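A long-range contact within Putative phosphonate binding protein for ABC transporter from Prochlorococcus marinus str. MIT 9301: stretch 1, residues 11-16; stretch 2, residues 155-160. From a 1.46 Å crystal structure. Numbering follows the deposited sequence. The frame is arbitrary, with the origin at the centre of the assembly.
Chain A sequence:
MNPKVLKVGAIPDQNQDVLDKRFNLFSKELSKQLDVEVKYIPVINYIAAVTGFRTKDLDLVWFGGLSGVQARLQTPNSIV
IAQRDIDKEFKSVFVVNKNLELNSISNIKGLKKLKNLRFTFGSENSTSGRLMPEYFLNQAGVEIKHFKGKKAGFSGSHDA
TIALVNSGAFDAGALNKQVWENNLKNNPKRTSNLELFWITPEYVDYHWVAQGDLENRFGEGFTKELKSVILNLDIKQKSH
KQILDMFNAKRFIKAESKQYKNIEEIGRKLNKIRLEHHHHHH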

# COMPACT_ATOMS: atom_id res chain seq x y z
N ILE A 11 4.36 -0.59 5.43
CA ILE A 11 3.82 -1.88 5.02
C ILE A 11 4.73 -2.48 3.94
O ILE A 11 5.18 -1.76 3.02
CB ILE A 11 2.35 -1.83 4.56
CG1 ILE A 11 2.14 -0.78 3.46
CG2 ILE A 11 1.42 -1.59 5.77
CD1 ILE A 11 0.82 -0.96 2.74
N PRO A 12 5.02 -3.79 4.00
CA PRO A 12 5.93 -4.43 3.04
C PRO A 12 5.20 -4.85 1.77
O PRO A 12 4.96 -6.03 1.51
CB PRO A 12 6.47 -5.62 3.83
CG PRO A 12 5.35 -5.98 4.77
CD PRO A 12 4.70 -4.67 5.14
N ASP A 13 4.84 -3.84 0.98
CA ASP A 13 3.93 -3.98 -0.18
C ASP A 13 4.67 -4.31 -1.48
O ASP A 13 4.05 -4.55 -2.51
CB ASP A 13 3.04 -2.75 -0.34
CG ASP A 13 3.79 -1.50 -0.83
OD1 ASP A 13 5.03 -1.41 -0.67
OD2 ASP A 13 3.14 -0.62 -1.40
N GLN A 14 6.00 -4.27 -1.39
CA GLN A 14 6.92 -4.52 -2.50
C GLN A 14 8.14 -5.27 -1.97
O GLN A 14 8.31 -5.40 -0.78
CB GLN A 14 7.32 -3.17 -3.15
CG GLN A 14 6.15 -2.53 -3.87
CD GLN A 14 6.43 -1.10 -4.22
OE1 GLN A 14 6.06 -0.17 -3.50
NE2 GLN A 14 7.06 -0.92 -5.30
N ASN A 15 9.00 -5.75 -2.87
CA ASN A 15 10.20 -6.43 -2.47
C ASN A 15 11.08 -5.55 -1.58
O ASN A 15 11.12 -4.31 -1.74
CB ASN A 15 11.00 -6.89 -3.69
CG ASN A 15 10.29 -7.99 -4.47
OD1 ASN A 15 9.49 -8.78 -3.94
ND2 ASN A 15 10.60 -8.06 -5.72
N GLN A 16 11.77 -6.20 -0.66
CA GLN A 16 12.57 -5.48 0.34
C GLN A 16 13.65 -4.57 -0.24
O GLN A 16 13.94 -3.50 0.32
CB GLN A 16 13.13 -6.43 1.39
CG GLN A 16 13.67 -5.73 2.63
CD GLN A 16 12.58 -5.00 3.38
OE1 GLN A 16 11.50 -5.55 3.62
NE2 GLN A 16 12.83 -3.76 3.72
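Stretch 2 155-160: SGSHDA

Stretch 2 brings the start of a helix against an irregular loop, and the two stretches run in broadly the same sense: Ser157 CA lies 4.4 Å from Asp13 CA, and Asp159 CA 5.2 Å from Gln14 CA. Gly156, at phi/psi 90/-15, makes the turn before the helix; a CB there would jam against the carbonyl O of the preceding residue. Ser157 is extended (-162/159) and takes the N-cap position, with His158, Asp159 and Ala160 following at helical angles.

The first free amide of the helix is spent across the contact, His158 N donating to Asp13 O at 2.8 Å. Ser157 points its CB toward stretch 1, 3.6 Å from Pro12 O and from Asp13 O. Its chi1 of 94° lies off the wells, yet OG accepts from Ala160 N at 2.9 Å, capping the helix; a water joins that same OG (2.6 Å) to Asn15 OD1 (2.8 Å), which accepts from it. Asn15, chi1 m (-68°), has a sideways CB, but its end comes nearer stretch 2.

Asp159, chi1 m, sends its carboxylate to the loop: OD2 accepts from Asn15 N at 2.8 Å, nearly linear at 174°, and packs 3.5 Å from Gln14 CB. OD1 is bonded elsewhere in the structure. His158, also m, sets CD2 3.7 Å from CB of Asp13, itself chi1 p (72°) with OD2 hydrogen-bonded elsewhere. The rule is reciprocal: loop carbonyl to helix amide, helix carboxylate to loop amide.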

# COMPACT_ATOMS: atom_id res chain seq x y z
N SER A 155 -0.67 -13.35 -1.38
CA SER A 155 0.74 -13.37 -1.70
C SER A 155 1.58 -12.56 -0.72
O SER A 155 2.78 -12.77 -0.63
CB SER A 155 0.96 -12.77 -3.10
OG SER A 155 0.85 -11.37 -3.01
N GLY A 156 0.95 -11.61 -0.04
CA GLY A 156 1.64 -10.69 0.86
C GLY A 156 2.19 -9.40 0.33
O GLY A 156 2.55 -8.51 1.08
N SER A 157 2.30 -9.29 -0.98
CA SER A 157 2.85 -8.05 -1.56
C SER A 157 2.47 -7.95 -3.02
O SER A 157 2.18 -8.95 -3.69
CB SER A 157 4.36 -7.98 -1.41
OG SER A 157 5.07 -8.48 -2.55
N HIS A 158 2.51 -6.72 -3.53
CA HIS A 158 2.14 -6.50 -4.93
C HIS A 158 3.18 -7.13 -5.87
O HIS A 158 2.83 -7.67 -6.93
CB HIS A 158 1.92 -5.03 -5.22
CG HIS A 158 0.90 -4.43 -4.33
ND1 HIS A 158 -0.39 -4.91 -4.25
CD2 HIS A 158 1.01 -3.47 -3.37
CE1 HIS A 158 -1.04 -4.24 -3.32
NE2 HIS A 158 -0.23 -3.34 -2.79
N ASP A 159 4.46 -7.04 -5.50
CA ASP A 159 5.53 -7.69 -6.34
C ASP A 159 5.34 -9.21 -6.34
O ASP A 159 5.46 -9.88 -7.38
CB ASP A 159 6.93 -7.32 -5.88
CG ASP A 159 7.33 -5.91 -6.23
OD1 ASP A 159 6.77 -5.30 -7.19
OD2 ASP A 159 8.29 -5.45 -5.56
N ALA A 160 4.96 -9.76 -5.18
CA ALA A 160 4.76 -11.21 -5.10
C ALA A 160 3.55 -11.71 -5.89
O ALA A 160 3.59 -12.79 -6.46
CB ALA A 160 4.68 -11.68 -3.67
O HOH W 1 7.59 -8.92 -1.89